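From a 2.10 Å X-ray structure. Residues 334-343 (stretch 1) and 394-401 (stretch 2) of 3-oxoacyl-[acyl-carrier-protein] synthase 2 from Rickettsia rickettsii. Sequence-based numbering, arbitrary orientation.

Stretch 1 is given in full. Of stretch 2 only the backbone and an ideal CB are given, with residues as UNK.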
# COMPACT_ATOMS: atom_id res chain seq x y z
N ASP A 334 -1.82 -15.19 20.38
CA ASP A 334 -1.80 -16.64 20.12
C ASP A 334 -3.10 -17.26 20.65
O ASP A 334 -3.67 -18.10 20.02
CB ASP A 334 -0.62 -17.34 20.79
CG ASP A 334 0.71 -17.09 20.12
OD1 ASP A 334 0.85 -16.23 19.21
OD2 ASP A 334 1.68 -17.75 20.57
N GLY A 335 -3.53 -16.82 21.82
CA GLY A 335 -4.72 -17.37 22.46
C GLY A 335 -5.99 -17.02 21.71
O GLY A 335 -6.88 -17.83 21.58
N ILE A 336 -6.04 -15.79 21.21
CA ILE A 336 -7.18 -15.34 20.43
C ILE A 336 -7.31 -16.13 19.13
O ILE A 336 -8.43 -16.56 18.78
CB ILE A 336 -7.08 -13.83 20.17
CG1 ILE A 336 -7.35 -13.08 21.49
CG2 ILE A 336 -8.07 -13.39 19.12
CD1 ILE A 336 -6.82 -11.65 21.48
N GLU A 337 -6.19 -16.32 18.45
CA GLU A 337 -6.18 -17.09 17.20
C GLU A 337 -6.55 -18.55 17.50
O GLU A 337 -7.37 -19.14 16.81
CB GLU A 337 -4.83 -17.04 16.50
CG GLU A 337 -4.85 -17.82 15.19
CD GLU A 337 -3.58 -17.67 14.38
OE1 GLU A 337 -2.53 -17.39 15.00
OE2 GLU A 337 -3.61 -17.87 13.13
N LEU A 338 -5.98 -19.11 18.54
CA LEU A 338 -6.30 -20.48 18.89
C LEU A 338 -7.81 -20.67 19.14
O LEU A 338 -8.41 -21.65 18.67
CB LEU A 338 -5.50 -20.92 20.12
CG LEU A 338 -5.80 -22.32 20.63
CD1 LEU A 338 -5.23 -23.34 19.66
CD2 LEU A 338 -5.23 -22.54 22.01
N ALA A 339 -8.42 -19.76 19.91
CA ALA A 339 -9.84 -19.88 20.26
C ALA A 339 -10.69 -19.69 19.01
O ALA A 339 -11.64 -20.45 18.79
CB ALA A 339 -10.25 -18.91 21.37
N ALA A 340 -10.34 -18.72 18.16
CA ALA A 340 -11.06 -18.55 16.89
C ALA A 340 -10.97 -19.80 15.97
O ALA A 340 -11.95 -20.26 15.42
CB ALA A 340 -10.57 -17.31 16.14
N VAL A 341 -9.76 -20.35 15.83
CA VAL A 341 -9.55 -21.59 15.09
C VAL A 341 -10.36 -22.77 15.64
O VAL A 341 -11.07 -23.46 14.91
CB VAL A 341 -8.04 -21.92 15.02
CG1 VAL A 341 -7.83 -23.35 14.52
CG2 VAL A 341 -7.34 -20.91 14.11
N GLN A 342 -10.31 -22.96 16.96
CA GLN A 342 -11.03 -24.08 17.57
C GLN A 342 -12.57 -23.92 17.45
O GLN A 342 -13.27 -24.89 17.18
CB GLN A 342 -10.52 -24.35 19.00
CG GLN A 342 -9.10 -24.90 18.91
CD GLN A 342 -8.45 -25.29 20.21
OE1 GLN A 342 -7.56 -26.13 20.22
NE2 GLN A 342 -8.85 -24.66 21.31
N LYS A 343 -13.06 -22.70 17.60
CA LYS A 343 -14.47 -22.39 17.42
C LYS A 343 -14.90 -22.83 16.04
O LYS A 343 -15.90 -23.48 15.87
CB LYS A 343 -14.71 -20.88 17.55
CG LYS A 343 -16.17 -20.43 17.69
CD LYS A 343 -16.37 -19.89 19.11
CE LYS A 343 -17.83 -19.57 19.44
NZ LYS A 343 -18.57 -20.76 19.90
N UNK A 394 2.45 -26.72 26.12
CA UNK A 394 1.33 -26.06 25.42
C UNK A 394 0.36 -25.40 26.39
O UNK A 394 0.08 -25.93 27.47
CB UNK A 394 0.58 -27.07 24.55
N UNK A 395 -0.19 -24.24 26.01
CA UNK A 395 -1.20 -23.60 26.84
C UNK A 395 -2.40 -24.53 27.02
O UNK A 395 -2.65 -25.42 26.20
CB UNK A 395 -1.64 -22.27 26.22
N UNK A 396 -3.12 -24.34 28.12
CA UNK A 396 -4.19 -25.25 28.53
C UNK A 396 -5.33 -25.40 27.54
O UNK A 396 -5.94 -26.48 27.43
CB UNK A 396 -4.77 -24.78 29.87
N UNK A 397 -5.61 -24.33 26.82
CA UNK A 397 -6.72 -24.30 25.89
C UNK A 397 -6.50 -25.16 24.63
O UNK A 397 -7.42 -25.34 23.85
CB UNK A 397 -6.99 -22.85 25.48
N UNK A 398 -5.29 -25.66 24.41
CA UNK A 398 -5.00 -26.38 23.17
C UNK A 398 -5.80 -27.68 23.08
O UNK A 398 -5.78 -28.49 24.01
CB UNK A 398 -3.50 -26.68 23.07
N UNK A 399 -6.53 -27.86 21.98
CA UNK A 399 -7.34 -29.08 21.75
C UNK A 399 -7.16 -29.65 20.37
O UNK A 399 -7.94 -30.50 19.95
CB UNK A 399 -8.82 -28.78 21.97
N UNK A 400 -6.18 -29.16 19.63
CA UNK A 400 -5.88 -29.71 18.31
C UNK A 400 -4.40 -29.93 18.22
O UNK A 400 -3.64 -29.48 19.07
CB UNK A 400 -6.36 -28.79 17.19
N UNK A 401 -4.00 -30.65 17.18
CA UNK A 401 -2.61 -30.96 16.90
C UNK A 401 -1.88 -29.72 16.33
O UNK A 401 -2.17 -29.27 15.23
CB UNK A 401 -2.52 -32.14 15.92

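Stretch 1 is helical throughout and turns L338, V341 and Q342 toward a segment with no regular helix or strand. At position 394 the ideal CB has nothing of stretch 1 within 5.5 Å, so the helix sets no requirement; phi of -62° and psi of 143° admit most residues, proline included. The deposited residue is P394, whose ring suits that phi.

Position 395 starts a type I beta turn that ends at 398. Its CA-to-CB bond points toward the helix, but the CB is still too far away for a short side chain to touch it. A long, flexible apolar residue would suit, since G335 leaves bare backbone and L338 offers methyl groups. M395 bridges the gap: its CE lies 3.8 Å from CA of G335, and its SD lies 4.2 Å from CD2 of L338. A CB at 335 would come within a tight 3.5 Å of that CE, so the glycine gives the methyl room.

Position 396 points away, and a turn corner with nothing of the helix near it favours small or polar residues; it is D396.

At 397 the CB points toward the helix, with L338 CD2 3.9 Å from the ideal CB. Aliphatic carbon is welcome near the backbone, while a longer chain may carry a polar end elsewhere. E397 does this: its CB packs 3.9 Å from L338 CD2 and its carboxylate leads away. Q342 NE2 donates a nearly straight hydrogen bond to E397 O, 3.0 Å long.

Position 398 closes the turn, its N hydrogen-bonded to the O of 395 at 3.2 Å. The CB points away, yet L338 CD2 is 4.6 Å from the ideal CB, so a branched aliphatic residue could reach back. V398 does so through CG2, 3.8 Å from L338 CD2.

At 399 the CB points sideways; the ideal CB lies 3.4 Å from Q342 OE1, and the backbone N faces the same oxygen. The backbone makes the main contact, so many side chains would serve, polar ones among them. The residue is N399; its N donates to Q342 OE1 at 2.7 Å, and the glutamine amide thus engages the backbone with both its donor and its acceptor.

Position 400 points toward the helix, and past Q342 lies apolar V341. A beta-branched or other aliphatic residue fits. I400 extends its CD1 to 4.1 Å from V341 CG1, and its CG1 lies 3.6 Å from Q342 OE1.

Position 401 is out of reach and could be polar; D401 is hydrogen-bonded elsewhere in the structure.

Stretch 2, residues 394-401: PMDEVNID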
# COMPACT_ATOMS: atom_id res chain seq x y z
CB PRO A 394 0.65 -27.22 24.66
CG PRO A 394 1.53 -28.42 24.81
CD PRO A 394 2.40 -28.19 26.01
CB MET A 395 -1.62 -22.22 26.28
CG MET A 395 -2.15 -22.24 24.86
SD MET A 395 -2.18 -20.59 24.12
CE MET A 395 -3.46 -19.82 25.12
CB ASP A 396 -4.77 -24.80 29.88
CG ASP A 396 -3.82 -25.06 31.05
OD1 ASP A 396 -2.98 -25.98 30.97
OD2 ASP A 396 -3.95 -24.34 32.06
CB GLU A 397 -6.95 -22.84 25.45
CG GLU A 397 -7.36 -21.92 26.58
CD GLU A 397 -6.20 -21.41 27.43
OE1 GLU A 397 -5.03 -21.87 27.33
OE2 GLU A 397 -6.47 -20.50 28.24
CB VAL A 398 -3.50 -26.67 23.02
CG1 VAL A 398 -3.24 -27.61 21.86
CG2 VAL A 398 -2.74 -25.36 22.82
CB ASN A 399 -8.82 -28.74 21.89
CG ASN A 399 -9.30 -28.71 23.30
OD1 ASN A 399 -8.77 -29.37 24.19
ND2 ASN A 399 -10.36 -27.94 23.52
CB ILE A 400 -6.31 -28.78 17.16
CG1 ILE A 400 -5.74 -27.39 17.34
CG2 ILE A 400 -7.83 -28.72 17.08
CD1 ILE A 400 -5.93 -26.56 16.10
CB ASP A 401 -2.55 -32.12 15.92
CG ASP A 401 -1.17 -32.70 15.76
OD1 ASP A 401 -0.16 -32.03 16.08
OD2 ASP A 401 -1.11 -33.86 15.31
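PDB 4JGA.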